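Local coordinates for protein cytochrome C3, A dimeric class III c-type cytochrome (Desulfovibrio gigas, PDB 1GYO) that probably shuttles electrons as a dimeric class III c-type cytochrome, each subunit carrying four covalently attached heme c groups, at residues G82-M87 with T94-C99; M26-H31 with S38-F43; I57-R62 with R66-A71. One frame throughout, in Å; residues are numbered along the deposited sequence. Where two conformers were deposited one is given.

Contact 1 of 3, residues G82-M87 with T94-C99; sequences GCHKAM and TGPIGC. With HEC (heme c), chain E.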
loop_
_atom_site.group_PDB
_atom_site.type_symbol
_atom_site.label_atom_id
_atom_site.label_comp_id
_atom_site.label_asym_id
_atom_site.label_seq_id
_atom_site.Cartn_x
_atom_site.Cartn_y
_atom_site.Cartn_z
ATOM N N GLY A 82 5.904 -16.260 -11.922
ATOM C CA GLY A 82 5.002 -17.206 -11.288
ATOM C C GLY A 82 3.578 -16.693 -11.179
ATOM O O GLY A 82 2.615 -17.426 -11.387
ATOM N N CYS A 83 3.414 -15.436 -10.803
ATOM C CA CYS A 83 2.057 -14.881 -10.767
ATOM C C CYS A 83 1.455 -14.823 -12.179
ATOM O O CYS A 83 0.321 -15.238 -12.416
ATOM C CB CYS A 83 2.086 -13.492 -10.139
ATOM S SG CYS A 83 0.368 -12.822 -10.246
ATOM N N HIS A 84 2.236 -14.307 -13.146
ATOM C CA HIS A 84 1.657 -14.220 -14.491
ATOM C C HIS A 84 1.268 -15.609 -15.003
ATOM O O HIS A 84 0.200 -15.764 -15.580
ATOM C CB HIS A 84 2.636 -13.545 -15.424
ATOM C CG HIS A 84 2.977 -12.116 -15.103
ATOM N ND1 HIS A 84 4.039 -11.501 -15.723
ATOM C CD2 HIS A 84 2.453 -11.188 -14.265
ATOM C CE1 HIS A 84 4.148 -10.253 -15.265
ATOM N NE2 HIS A 84 3.213 -10.013 -14.388
ATOM N N LYS A 85 2.121 -16.629 -14.787
ATOM C CA LYS A 85 1.743 -17.960 -15.267
ATOM C C LYS A 85 0.495 -18.465 -14.566
ATOM O O LYS A 85 -0.390 -19.098 -15.186
ATOM C CB LYS A 85 2.901 -18.926 -15.089
ATOM C CG LYS A 85 4.019 -18.793 -16.060
ATOM C CD LYS A 85 5.221 -19.755 -15.931
ATOM C CE LYS A 85 4.768 -21.191 -16.081
ATOM N NZ LYS A 85 6.001 -22.059 -16.169
ATOM N N ALA A 86 0.366 -18.247 -13.257
ATOM C CA ALA A 86 -0.795 -18.737 -12.533
ATOM C C ALA A 86 -2.065 -18.049 -13.000
ATOM O O ALA A 86 -3.116 -18.679 -13.124
ATOM C CB ALA A 86 -0.618 -18.512 -11.040
ATOM N N MET A 87 -1.977 -16.750 -13.256
ATOM C CA MET A 87 -3.150 -16.000 -13.723
ATOM C C MET A 87 -3.528 -16.447 -15.116
ATOM O O MET A 87 -4.704 -16.625 -15.426
ATOM C CB MET A 87 -2.859 -14.491 -13.678
ATOM C CG MET A 87 -2.722 -13.985 -12.243
ATOM S SD MET A 87 -2.630 -12.195 -12.110
ATOM C CE MET A 87 -4.365 -11.752 -12.443
ATOM N N THR A 94 -3.224 -10.625 -17.384
ATOM C CA THR A 94 -1.974 -10.617 -16.595
ATOM C C THR A 94 -0.821 -10.190 -17.467
ATOM O O THR A 94 -0.989 -9.776 -18.625
ATOM C CB THR A 94 -1.805 -12.008 -15.989
ATOM O OG1 THR A 94 -0.803 -11.933 -14.943
ATOM C CG2 THR A 94 -1.395 -13.077 -16.968
ATOM N N GLY A 95 0.371 -10.301 -16.891
ATOM C CA GLY A 95 1.599 -9.898 -17.536
ATOM C C GLY A 95 2.273 -10.988 -18.343
ATOM O O GLY A 95 1.780 -12.099 -18.465
ATOM N N PRO A 96 3.414 -10.634 -18.919
ATOM C CA PRO A 96 4.127 -11.537 -19.827
ATOM C C PRO A 96 4.857 -12.664 -19.148
ATOM O O PRO A 96 5.284 -12.608 -17.993
ATOM C CB PRO A 96 5.141 -10.617 -20.535
ATOM C CG PRO A 96 5.356 -9.483 -19.574
ATOM C CD PRO A 96 4.050 -9.294 -18.870
ATOM N N ILE A 97 5.044 -13.706 -19.961
ATOM C CA ILE A 97 5.659 -14.948 -19.507
ATOM C C ILE A 97 6.876 -15.331 -20.320
ATOM O O ILE A 97 7.813 -15.904 -19.749
ATOM C CB ILE A 97 4.589 -16.056 -19.520
ATOM C CG1 ILE A 97 3.468 -15.722 -18.499
ATOM C CG2 ILE A 97 5.173 -17.421 -19.296
ATOM C CD1 ILE A 97 2.173 -16.487 -18.757
ATOM N N GLY A 98 6.889 -15.133 -21.621
ATOM C CA GLY A 98 8.056 -15.571 -22.391
ATOM C C GLY A 98 9.283 -14.786 -21.955
ATOM O O GLY A 98 9.274 -13.637 -21.552
ATOM N N CYS A 99 10.448 -15.427 -22.073
ATOM C CA CYS A 99 11.670 -14.873 -21.534
ATOM C C CYS A 99 12.060 -13.555 -22.195
ATOM O O CYS A 99 12.725 -12.756 -21.524
ATOM C CB CYS A 99 12.840 -15.832 -21.672
ATOM S SG CYS A 99 12.576 -17.451 -20.878
HETATM FE FE HEC E . 2.985 -8.238 -13.471
HETATM C CHA HEC E . 1.040 -6.925 -15.910
HETATM C CHB HEC E . 5.766 -7.159 -15.125
HETATM C CHC HEC E . 4.885 -9.160 -10.888
HETATM C CHD HEC E . 0.252 -9.431 -11.905
HETATM N NA HEC E . 3.339 -7.321 -15.222
HETATM C C1A HEC E . 2.402 -6.835 -16.117
HETATM C C2A HEC E . 3.048 -6.265 -17.276
HETATM C C3A HEC E . 4.385 -6.381 -17.078
HETATM C C4A HEC E . 4.564 -6.982 -15.785
HETATM C CMA HEC E . 5.501 -5.943 -17.993
HETATM C CAA HEC E . 2.331 -5.631 -18.431
HETATM C CBA HEC E . 2.076 -4.144 -18.206
HETATM C CGA HEC E . 3.308 -3.277 -18.358
HETATM O O1A HEC E . 3.777 -3.109 -19.489
HETATM O O2A HEC E . 3.808 -2.779 -17.329
HETATM N NB HEC E . 4.935 -8.133 -13.066
HETATM C C1B HEC E . 5.963 -7.649 -13.855
HETATM C C2B HEC E . 7.230 -7.754 -13.173
HETATM C C3B HEC E . 6.980 -8.301 -11.958
HETATM C C4B HEC E . 5.558 -8.554 -11.900
HETATM C CMB HEC E . 8.545 -7.294 -13.736
HETATM C CAB HEC E . 7.941 -8.665 -10.857
HETATM C CBB HEC E . 8.822 -7.552 -10.349
HETATM N NC HEC E . 2.641 -9.157 -11.760
HETATM C C1C HEC E . 3.573 -9.518 -10.803
HETATM C C2C HEC E . 2.978 -10.323 -9.763
HETATM C C3C HEC E . 1.663 -10.425 -10.059
HETATM C C4C HEC E . 1.448 -9.667 -11.284
HETATM C CMC HEC E . 3.765 -10.937 -8.631
HETATM C CAC HEC E . 0.583 -11.210 -9.383
HETATM C CBC HEC E . 0.642 -11.395 -7.895
HETATM N ND HEC E . 1.040 -8.228 -13.860
HETATM C C1D HEC E . 0.025 -8.704 -13.059
HETATM C C2D HEC E . -1.270 -8.333 -13.568
HETATM C C3D HEC E . -1.049 -7.647 -14.713
HETATM C C4D HEC E . 0.376 -7.563 -14.893
HETATM C CMD HEC E . -2.583 -8.672 -12.903
HETATM C CAD HEC E . -2.066 -7.088 -15.676
HETATM C CBD HEC E . -2.395 -5.641 -15.394
HETATM C CGD HEC E . -3.565 -5.160 -16.264
HETATM O O1D HEC E . -3.313 -4.810 -17.418
HETATM O O2D HEC E . -4.703 -5.208 -15.779
#

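Contact 2 of 3, residues M26-H31 with S38-F43; sequences MSHAKH and SCHHMF. With HEC (heme c), chain C.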
loop_
_atom_site.group_PDB
_atom_site.type_symbol
_atom_site.label_atom_id
_atom_site.label_comp_id
_atom_site.label_asym_id
_atom_site.label_seq_id
_atom_site.Cartn_x
_atom_site.Cartn_y
_atom_site.Cartn_z
ATOM N N MET A 26 9.305 -2.160 -14.132
ATOM C CA MET A 26 8.013 -2.571 -13.636
ATOM C C MET A 26 7.207 -1.341 -13.274
ATOM O O MET A 26 7.710 -0.387 -12.684
ATOM C CB MET A 26 8.133 -3.406 -12.365
ATOM C CG MET A 26 6.866 -4.121 -11.950
ATOM S SD MET A 26 6.686 -4.328 -10.173
ATOM C CE MET A 26 6.244 -2.691 -9.773
ATOM N N SER A 27 5.936 -1.379 -13.674
ATOM C CA SER A 27 5.034 -0.261 -13.388
ATOM C C SER A 27 4.172 -0.558 -12.197
ATOM O O SER A 27 3.364 -1.494 -12.196
ATOM C CB SER A 27 4.156 -0.031 -14.610
ATOM O OG SER A 27 3.143 0.936 -14.225
ATOM N N HIS A 28 4.297 0.254 -11.141
ATOM C CA HIS A 28 3.313 0.147 -10.044
ATOM C C HIS A 28 1.925 0.534 -10.531
ATOM O O HIS A 28 0.940 -0.013 -10.075
ATOM C CB HIS A 28 3.681 1.005 -8.839
ATOM C CG HIS A 28 4.682 0.407 -7.885
ATOM N ND1 HIS A 28 5.989 0.804 -7.854
ATOM C CD2 HIS A 28 4.576 -0.523 -6.912
ATOM C CE1 HIS A 28 6.619 0.118 -6.856
ATOM N NE2 HIS A 28 5.782 -0.691 -6.281
ATOM N N ALA A 29 1.834 1.482 -11.475
ATOM C CA ALA A 29 0.525 1.888 -11.995
ATOM C C ALA A 29 -0.211 0.721 -12.631
ATOM O O ALA A 29 -1.391 0.484 -12.351
ATOM C CB ALA A 29 0.708 3.037 -13.012
ATOM N N LYS A 30 0.503 -0.042 -13.461
ATOM C CA LYS A 30 -0.125 -1.158 -14.142
ATOM C C LYS A 30 -0.533 -2.269 -13.190
ATOM O O LYS A 30 -1.474 -3.016 -13.462
ATOM C CB LYS A 30 0.803 -1.743 -15.228
ATOM C CG LYS A 30 0.982 -0.843 -16.419
ATOM C CD LYS A 30 -0.330 -0.708 -17.208
ATOM C CE LYS A 30 -0.175 0.088 -18.483
ATOM N NZ LYS A 30 -1.338 -0.134 -19.432
ATOM N N HIS A 31 0.190 -2.360 -12.054
ATOM C CA HIS A 31 -0.105 -3.325 -11.015
ATOM C C HIS A 31 -0.991 -2.781 -9.902
ATOM O O HIS A 31 -1.052 -3.358 -8.805
ATOM C CB HIS A 31 1.159 -3.910 -10.417
ATOM C CG HIS A 31 1.896 -4.776 -11.410
ATOM N ND1 HIS A 31 2.886 -4.337 -12.204
ATOM C CD2 HIS A 31 1.820 -6.105 -11.663
ATOM C CE1 HIS A 31 3.365 -5.346 -12.933
ATOM N NE2 HIS A 31 2.722 -6.460 -12.647
ATOM N N SER A 38 1.326 -8.859 -2.133
ATOM C CA SER A 38 1.462 -9.914 -3.111
ATOM C C SER A 38 2.885 -9.979 -3.685
ATOM O O SER A 38 3.301 -11.065 -4.090
ATOM C CB SER A 38 0.461 -9.754 -4.258
ATOM O OG SER A 38 -0.877 -9.857 -3.773
ATOM N N CYS A 39 3.551 -8.848 -3.751
ATOM C CA CYS A 39 4.955 -8.744 -4.176
ATOM C C CYS A 39 5.865 -8.509 -2.967
ATOM O O CYS A 39 6.845 -9.225 -2.784
ATOM C CB CYS A 39 5.137 -7.621 -5.164
ATOM S SG CYS A 39 4.115 -7.887 -6.656
ATOM N N HIS A 40 5.550 -7.469 -2.196
ATOM C CA HIS A 40 6.326 -7.144 -1.005
ATOM C C HIS A 40 5.885 -8.047 0.149
ATOM O O HIS A 40 5.243 -7.590 1.119
ATOM C CB HIS A 40 6.070 -5.682 -0.636
ATOM C CG HIS A 40 6.507 -4.702 -1.679
ATOM N ND1 HIS A 40 7.826 -4.342 -1.838
ATOM C CD2 HIS A 40 5.807 -3.953 -2.564
ATOM C CE1 HIS A 40 7.882 -3.422 -2.820
ATOM N NE2 HIS A 40 6.694 -3.154 -3.283
ATOM N N HIS A 41 6.187 -9.321 0.013
ATOM C CA HIS A 41 5.606 -10.354 0.861
ATOM C C HIS A 41 6.082 -10.255 2.326
ATOM O O HIS A 41 5.429 -10.879 3.180
ATOM C CB HIS A 41 5.955 -11.740 0.305
ATOM C CG HIS A 41 7.396 -12.104 0.315
ATOM N ND1 HIS A 41 7.929 -12.879 1.316
ATOM C CD2 HIS A 41 8.470 -11.810 -0.487
ATOM C CE1 HIS A 41 9.224 -13.054 1.093
ATOM N NE2 HIS A 41 9.602 -12.434 -0.010
ATOM N N MET A 42 7.140 -9.509 2.579
ATOM C CA MET A 42 7.627 -9.308 3.943
ATOM C C MET A 42 7.012 -8.083 4.590
ATOM O O MET A 42 7.250 -7.886 5.802
ATOM C CB MET A 42 9.146 -9.194 3.938
ATOM C CG MET A 42 9.849 -10.446 3.408
ATOM S SD MET A 42 9.602 -11.934 4.395
ATOM C CE MET A 42 10.566 -11.470 5.816
ATOM N N PHE A 43 6.234 -7.290 3.876
ATOM C CA PHE A 43 5.615 -6.116 4.504
ATOM C C PHE A 43 4.418 -6.529 5.345
ATOM O O PHE A 43 3.572 -7.251 4.852
ATOM C CB PHE A 43 5.208 -5.124 3.380
ATOM C CG PHE A 43 4.573 -3.870 4.003
ATOM C CD1 PHE A 43 5.333 -2.854 4.531
ATOM C CD2 PHE A 43 3.201 -3.754 4.050
ATOM C CE1 PHE A 43 4.772 -1.703 5.063
ATOM C CE2 PHE A 43 2.610 -2.612 4.575
ATOM C CZ PHE A 43 3.407 -1.645 5.102
HETATM FE FE HEC C . 6.247 -1.922 -4.753
HETATM C CHA HEC C . 9.450 -0.851 -5.147
HETATM C CHB HEC C . 5.749 0.452 -2.382
HETATM C CHC HEC C . 2.965 -2.660 -4.723
HETATM C CHD HEC C . 6.878 -4.583 -6.678
HETATM N NA HEC C . 7.365 -0.466 -3.959
HETATM C C1A HEC C . 8.674 -0.145 -4.252
HETATM C C2A HEC C . 9.131 0.972 -3.457
HETATM C C3A HEC C . 8.089 1.317 -2.653
HETATM C C4A HEC C . 6.997 0.428 -2.967
HETATM C CMA HEC C . 8.026 2.409 -1.618
HETATM C CAA HEC C . 10.470 1.608 -3.544
HETATM C CBA HEC C . 11.584 0.916 -2.799
HETATM C CGA HEC C . 12.967 1.484 -3.094
HETATM O O1A HEC C . 13.228 1.883 -4.249
HETATM O O2A HEC C . 13.794 1.539 -2.194
HETATM N NB HEC C . 4.666 -1.260 -3.728
HETATM C C1B HEC C . 4.642 -0.293 -2.744
HETATM C C2B HEC C . 3.309 -0.147 -2.202
HETATM C C3B HEC C . 2.496 -1.006 -2.890
HETATM C C4B HEC C . 3.356 -1.692 -3.832
HETATM C CMB HEC C . 2.938 0.791 -1.093
HETATM C CAB HEC C . 1.019 -1.219 -2.760
HETATM C CBB HEC C . 0.154 0.009 -3.010
HETATM N NC HEC C . 5.132 -3.315 -5.589
HETATM C C1C HEC C . 3.764 -3.463 -5.498
HETATM C C2C HEC C . 3.310 -4.598 -6.276
HETATM C C3C HEC C . 4.424 -5.153 -6.801
HETATM C C4C HEC C . 5.548 -4.380 -6.355
HETATM C CMC HEC C . 1.875 -5.029 -6.353
HETATM C CAC HEC C . 4.548 -6.415 -7.626
HETATM C CBC HEC C . 3.659 -6.399 -8.878
HETATM N ND HEC C . 7.844 -2.562 -5.733
HETATM C C1D HEC C . 7.941 -3.762 -6.440
HETATM C C2D HEC C . 9.285 -3.953 -6.913
HETATM C C3D HEC C . 9.982 -2.832 -6.592
HETATM C C4D HEC C . 9.106 -2.011 -5.806
HETATM C CMD HEC C . 9.783 -5.175 -7.669
HETATM C CAD HEC C . 11.417 -2.545 -6.950
HETATM C CBD HEC C . 12.357 -3.112 -5.896
HETATM C CGD HEC C . 13.720 -3.509 -6.349
HETATM O O1D HEC C . 14.306 -4.396 -5.675
HETATM O O2D HEC C . 14.251 -3.001 -7.337
#

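Contact 3 of 3, residues I57-R62 with R66-A71; sequences IDRDDR and RGFYKA. With HEC (heme c), chain F.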
loop_
_atom_site.group_PDB
_atom_site.type_symbol
_atom_site.label_atom_id
_atom_site.label_comp_id
_atom_site.label_asym_id
_atom_site.label_seq_id
_atom_site.Cartn_x
_atom_site.Cartn_y
_atom_site.Cartn_z
ATOM N N ILE A 57 19.880 -11.766 -2.669
ATOM C CA ILE A 57 21.172 -11.334 -3.097
ATOM C C ILE A 57 21.980 -12.385 -3.858
ATOM O O ILE A 57 22.738 -12.012 -4.736
ATOM C CB ILE A 57 22.015 -10.853 -1.901
ATOM C CG1 ILE A 57 21.344 -9.849 -1.029
ATOM C CG2 ILE A 57 23.361 -10.270 -2.399
ATOM C CD1 ILE A 57 22.397 -9.092 -0.214
ATOM N N ASP A 58 21.849 -13.643 -3.492
ATOM C CA ASP A 58 22.731 -14.664 -4.032
ATOM C C ASP A 58 22.499 -14.860 -5.528
ATOM O O ASP A 58 21.351 -15.040 -5.949
ATOM C CB ASP A 58 22.464 -16.013 -3.358
ATOM C CG ASP A 58 23.278 -17.084 -4.050
ATOM O OD1 ASP A 58 24.501 -16.957 -4.171
ATOM O OD2 ASP A 58 22.727 -18.052 -4.596
ATOM N N ARG A 59 23.538 -14.890 -6.311
ATOM C CA ARG A 59 23.490 -15.145 -7.748
ATOM C C ARG A 59 24.334 -16.347 -8.099
ATOM O O ARG A 59 24.586 -16.584 -9.288
ATOM C CB ARG A 59 23.938 -13.883 -8.501
ATOM C CG ARG A 59 22.923 -12.751 -8.315
ATOM C CD ARG A 59 23.550 -11.434 -8.705
ATOM N NE ARG A 59 23.522 -11.208 -10.147
ATOM C CZ ARG A 59 24.226 -10.303 -10.788
ATOM N NH1 ARG A 59 25.139 -9.542 -10.169
ATOM N NH2 ARG A 59 24.072 -10.132 -12.090
ATOM N N ASP A 60 24.730 -17.157 -7.127
ATOM C CA ASP A 60 25.558 -18.321 -7.437
ATOM C C ASP A 60 24.813 -19.410 -8.193
ATOM O O ASP A 60 25.455 -20.205 -8.885
ATOM C CB ASP A 60 26.135 -18.929 -6.166
ATOM C CG ASP A 60 27.137 -18.109 -5.398
ATOM O OD1 ASP A 60 27.536 -17.071 -5.939
ATOM O OD2 ASP A 60 27.513 -18.574 -4.294
ATOM N N ASP A 61 23.512 -19.480 -8.033
ATOM C CA ASP A 61 22.636 -20.421 -8.747
ATOM C C ASP A 61 21.337 -19.740 -9.045
ATOM O O ASP A 61 21.179 -18.557 -8.749
ATOM C CB ASP A 61 22.497 -21.746 -7.962
ATOM C CG ASP A 61 21.728 -21.643 -6.690
ATOM O OD1 ASP A 61 20.742 -20.875 -6.572
ATOM O OD2 ASP A 61 22.160 -22.308 -5.736
ATOM N N ARG A 62 20.429 -20.476 -9.689
ATOM C CA ARG A 62 19.085 -19.971 -9.992
ATOM C C ARG A 62 18.046 -20.804 -9.255
ATOM O O ARG A 62 16.905 -20.857 -9.680
ATOM C CB ARG A 62 18.834 -20.015 -11.512
ATOM C CG ARG A 62 19.754 -19.071 -12.267
ATOM C CD ARG A 62 19.346 -19.051 -13.747
ATOM N NE ARG A 62 20.290 -18.190 -14.514
ATOM C CZ ARG A 62 20.248 -18.066 -15.819
ATOM N NH1 ARG A 62 19.293 -18.714 -16.490
ATOM N NH2 ARG A 62 21.141 -17.317 -16.407
ATOM N N ARG A 66 15.825 -18.090 -1.546
ATOM C CA ARG A 66 16.132 -16.777 -0.965
ATOM C C ARG A 66 17.076 -15.973 -1.847
ATOM O O ARG A 66 17.479 -14.874 -1.470
ATOM C CB ARG A 66 16.739 -16.952 0.432
ATOM C CG ARG A 66 15.764 -17.480 1.453
ATOM C CD ARG A 66 16.361 -17.565 2.824
ATOM N NE ARG A 66 15.468 -18.195 3.763
ATOM C CZ ARG A 66 15.619 -18.080 5.077
ATOM N NH1 ARG A 66 14.767 -18.677 5.914
ATOM N NH2 ARG A 66 16.634 -17.340 5.468
ATOM N N GLY A 67 17.408 -16.507 -3.032
ATOM C CA GLY A 67 18.355 -15.843 -3.912
ATOM C C GLY A 67 17.696 -14.927 -4.932
ATOM O O GLY A 67 16.479 -14.747 -4.921
ATOM N N PHE A 68 18.523 -14.328 -5.758
ATOM C CA PHE A 68 18.080 -13.292 -6.685
ATOM C C PHE A 68 17.167 -13.847 -7.762
ATOM O O PHE A 68 16.059 -13.323 -7.972
ATOM C CB PHE A 68 19.323 -12.628 -7.297
ATOM C CG PHE A 68 19.029 -11.457 -8.184
ATOM C CD1 PHE A 68 18.656 -10.247 -7.648
ATOM C CD2 PHE A 68 19.151 -11.574 -9.562
ATOM C CE1 PHE A 68 18.440 -9.152 -8.456
ATOM C CE2 PHE A 68 18.935 -10.467 -10.386
ATOM C CZ PHE A 68 18.594 -9.247 -9.832
ATOM N N TYR A 69 17.586 -14.886 -8.476
ATOM C CA TYR A 69 16.790 -15.353 -9.619
ATOM C C TYR A 69 15.377 -15.773 -9.227
ATOM O O TYR A 69 14.405 -15.483 -9.943
ATOM C CB TYR A 69 17.487 -16.491 -10.335
ATOM C CG TYR A 69 16.926 -16.815 -11.703
ATOM C CD1 TYR A 69 17.359 -16.098 -12.819
ATOM C CD2 TYR A 69 16.007 -17.828 -11.927
ATOM C CE1 TYR A 69 16.886 -16.379 -14.067
ATOM C CE2 TYR A 69 15.524 -18.138 -13.164
ATOM C CZ TYR A 69 15.962 -17.397 -14.247
ATOM O OH TYR A 69 15.516 -17.678 -15.527
ATOM N N LYS A 70 15.247 -16.472 -8.106
ATOM C CA LYS A 70 13.948 -16.973 -7.692
ATOM C C LYS A 70 12.979 -15.877 -7.297
ATOM O O LYS A 70 11.767 -16.087 -7.343
ATOM C CB LYS A 70 14.096 -17.996 -6.558
ATOM C CG LYS A 70 14.504 -19.398 -7.041
ATOM C CD LYS A 70 13.393 -20.118 -7.764
ATOM C CE LYS A 70 13.742 -21.529 -8.195
ATOM N NZ LYS A 70 13.826 -22.526 -7.101
ATOM N N ALA A 71 13.460 -14.662 -6.938
ATOM C CA ALA A 71 12.535 -13.568 -6.607
ATOM C C ALA A 71 11.631 -13.245 -7.798
ATOM O O ALA A 71 10.487 -12.835 -7.612
ATOM C CB ALA A 71 13.288 -12.329 -6.200
HETATM FE FE HEC F . 14.035 -12.626 -16.047
HETATM C CHA HEC F . 16.448 -11.107 -14.171
HETATM C CHB HEC F . 16.342 -14.666 -17.373
HETATM C CHC HEC F . 11.609 -14.205 -17.828
HETATM C CHD HEC F . 11.743 -10.494 -14.828
HETATM N NA HEC F . 16.005 -12.806 -15.846
HETATM C C1A HEC F . 16.868 -12.105 -15.032
HETATM C C2A HEC F . 18.227 -12.536 -15.219
HETATM C C3A HEC F . 18.199 -13.527 -16.145
HETATM C C4A HEC F . 16.816 -13.704 -16.521
HETATM C CMA HEC F . 19.350 -14.305 -16.726
HETATM C CAA HEC F . 19.428 -11.926 -14.552
HETATM C CBA HEC F . 19.919 -12.699 -13.357
HETATM C CGA HEC F . 21.157 -12.123 -12.713
HETATM O O1A HEC F . 21.609 -11.040 -13.108
HETATM O O2A HEC F . 21.700 -12.769 -11.784
HETATM N NB HEC F . 13.975 -14.150 -17.343
HETATM C C1B HEC F . 15.038 -14.941 -17.715
HETATM C C2B HEC F . 14.591 -16.071 -18.507
HETATM C C3B HEC F . 13.239 -15.971 -18.578
HETATM C C4B HEC F . 12.867 -14.751 -17.898
HETATM C CMB HEC F . 15.513 -17.135 -19.030
HETATM C CAB HEC F . 12.246 -16.961 -19.128
HETATM C CBB HEC F . 12.195 -18.254 -18.312
HETATM N NC HEC F . 12.076 -12.376 -16.309
HETATM C C1C HEC F . 11.227 -13.063 -17.166
HETATM C C2C HEC F . 9.924 -12.453 -17.212
HETATM C C3C HEC F . 9.949 -11.419 -16.332
HETATM C C4C HEC F . 11.289 -11.375 -15.779
HETATM C CMC HEC F . 8.801 -12.936 -18.109
HETATM C CAC HEC F . 8.864 -10.445 -16.002
HETATM C CBC HEC F . 7.478 -11.052 -15.775
HETATM N ND HEC F . 14.092 -11.140 -14.721
HETATM C C1D HEC F . 13.005 -10.369 -14.305
HETATM C C2D HEC F . 13.408 -9.431 -13.294
HETATM C C3D HEC F . 14.749 -9.582 -13.124
HETATM C C4D HEC F . 15.169 -10.642 -14.003
HETATM C CMD HEC F . 12.487 -8.463 -12.592
HETATM C CAD HEC F . 15.639 -8.820 -12.180
HETATM C CBD HEC F . 16.286 -7.606 -12.824
HETATM C CGD HEC F . 17.376 -7.976 -13.810
HETATM O O1D HEC F . 17.061 -7.898 -15.038
HETATM O O2D HEC F . 18.465 -8.355 -13.397
HETATM O O HOH W 1 20.208 -16.062 -8.373
HETATM O O HOH W 2 20.284 -14.539 -1.225
#

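Contact 1 of 3, residues G82-M87 with T94-C99
With CG turned away from its own carbonyl carbon (chi1 -64°), His84 leans out from helix 80-89 toward Gly95, while Thr94 sets OG1 opposite its backbone N (chi1 -165°), against the helix and the sulfur of Met87. The imidazole is fixed on three sides. NE2 meets the heme iron at 2.0 Å, ND1 donates to Pro96 O at 2.8 Å in a bond near the ring plane, and CA of Gly95 sits over the ring centroid at 3.3 Å, a CH-pi contact almost on the ring normal. Gly95, having no side chain, lets its CA come down onto the ring face. Cys83 and His84 close the Cys-X-X-Cys-His heme-attachment motif that begins at Cys80, and Cys83 SG is joined to heme CAC through a thioether. The donated N-H orients the axial ligand and would probably make it a stronger electron donor to the iron. Farther out, Ile97 crosses Lys85 at about a right angle, its CG2 3.7 Å from Lys85 CG. Met87 SD approaches Thr94 OG1 to 3.4 Å; that hydroxyl is buried without a hydrogen-bonding partner, and Met87 CE reaches on to the heme methyl CMD.

Contact 2 of 3, residues M26-H31 with S38-F43
His28 and His40 approach each other through a heme rather than directly: their NE2 atoms lie 4.0 Å apart with the iron between them, His28 NE2 at 2.0 Å on one face of the porphyrin and His40 NE2 at 2.0 Å on the other. In both residues CG stands opposite the carbonyl carbon (chi1 -82° and -63°), and the second torsion turns each ring until its plane passes by the same meso carbon, CHA. The two imidazoles are therefore nearly parallel, on either side of a bis-histidine heme iron. Met26 folds back through bends at chi2 and chi3, laying CE over the face of the His28 ring while SD rests 3.5 Å from heme CHD. Cys39 SG forms the thioether to heme CAC, completing with His40 the Cys-X-X-Cys-His motif that starts at Cys36. The neighbouring methyl CBC of that linkage lies over a face of His31, 3.4 Å from CD2, although His31 itself serves a different heme. Its ND1 donates to Ser27 O at 2.9 Å, and the backbone N of His31 reaches the same oxygen from the opposite side of the carbonyl plane; Ser27 OG accepts from Lys30 N in an ST motif. His28 ND1 is held by Pro4 O, and Phe49 meets the His40 ring edge-to-face. Strand 24-27 pairs antiparallel with strand 6-9, where Met26 packs on Val7 and Ile9, helix 36-39 leads into His40 across the heme, and Gly45 and Cys46 of the second subunit cover His28 and Ala29.

Contact 3 of 3, residues I57-R62 with R66-A71
The Tyr69 ring carries the aliphatic part of Arg62 over one face, with CD of Arg62 3.6 Å from the ring centroid and close to its normal, and it turns an edge toward heme C3A. Arg62 is extended from CG to NE, so its guanidinium continues nearly parallel to the ring, 12° away, and NH2 ends 3.5 Å from the heme methyl CMA. Phe68 points the same way as Arg59, with CG of Arg59 3.7 Å from Phe68 CB; their planes are steeply inclined and any cation-pi attraction is weak. The bend of Arg59 at chi3 (82°) presents its guanidinium edge to a heme propionate: NE donates to O2A at 2.9 Å and NH2 to O1A at 2.8 Å, a two-point grip on the carboxylate. Asp16 O holds NH1 of the same arginine. The backbones meet where Phe68 N donates almost straight to Asp58 O at 2.9 Å, and Tyr69 N donates to water 1, lodged beside the carbonyls of Asp58 and Asp61. A second water joins Asp58 N to Arg66 O. Tyr69 also stacks on His73, an axial ligand of this heme. With Arg59 and Arg62 from the loop and Phe68 and Tyr69 from helix 68-72, the segments line one side of the heme 4 pocket of a class III cytochrome c.

In the fold
The three contacts are related through the hemes they share. Contacts 1 and 2, with centres 14 Å apart, meet at one iron: His84 NE2 of contact 1 and His31 NE2 of contact 2 are its two axial ligands, 4.0 Å from each other. That iron lies about 11 Å from the one held within contact 2. Contact 3 is 19 Å from each of the others, centre to centre, yet it shares one heme with contact 1 and a different one with contact 2. Cys99 of contact 1 is covalently bound to heme 4, which Arg59 and Tyr69 also line, whereas His41 of contact 2 ligates heme 3, against which Arg66 and Lys70 pack. Such close spacing is consistent with electron transfer between hemes.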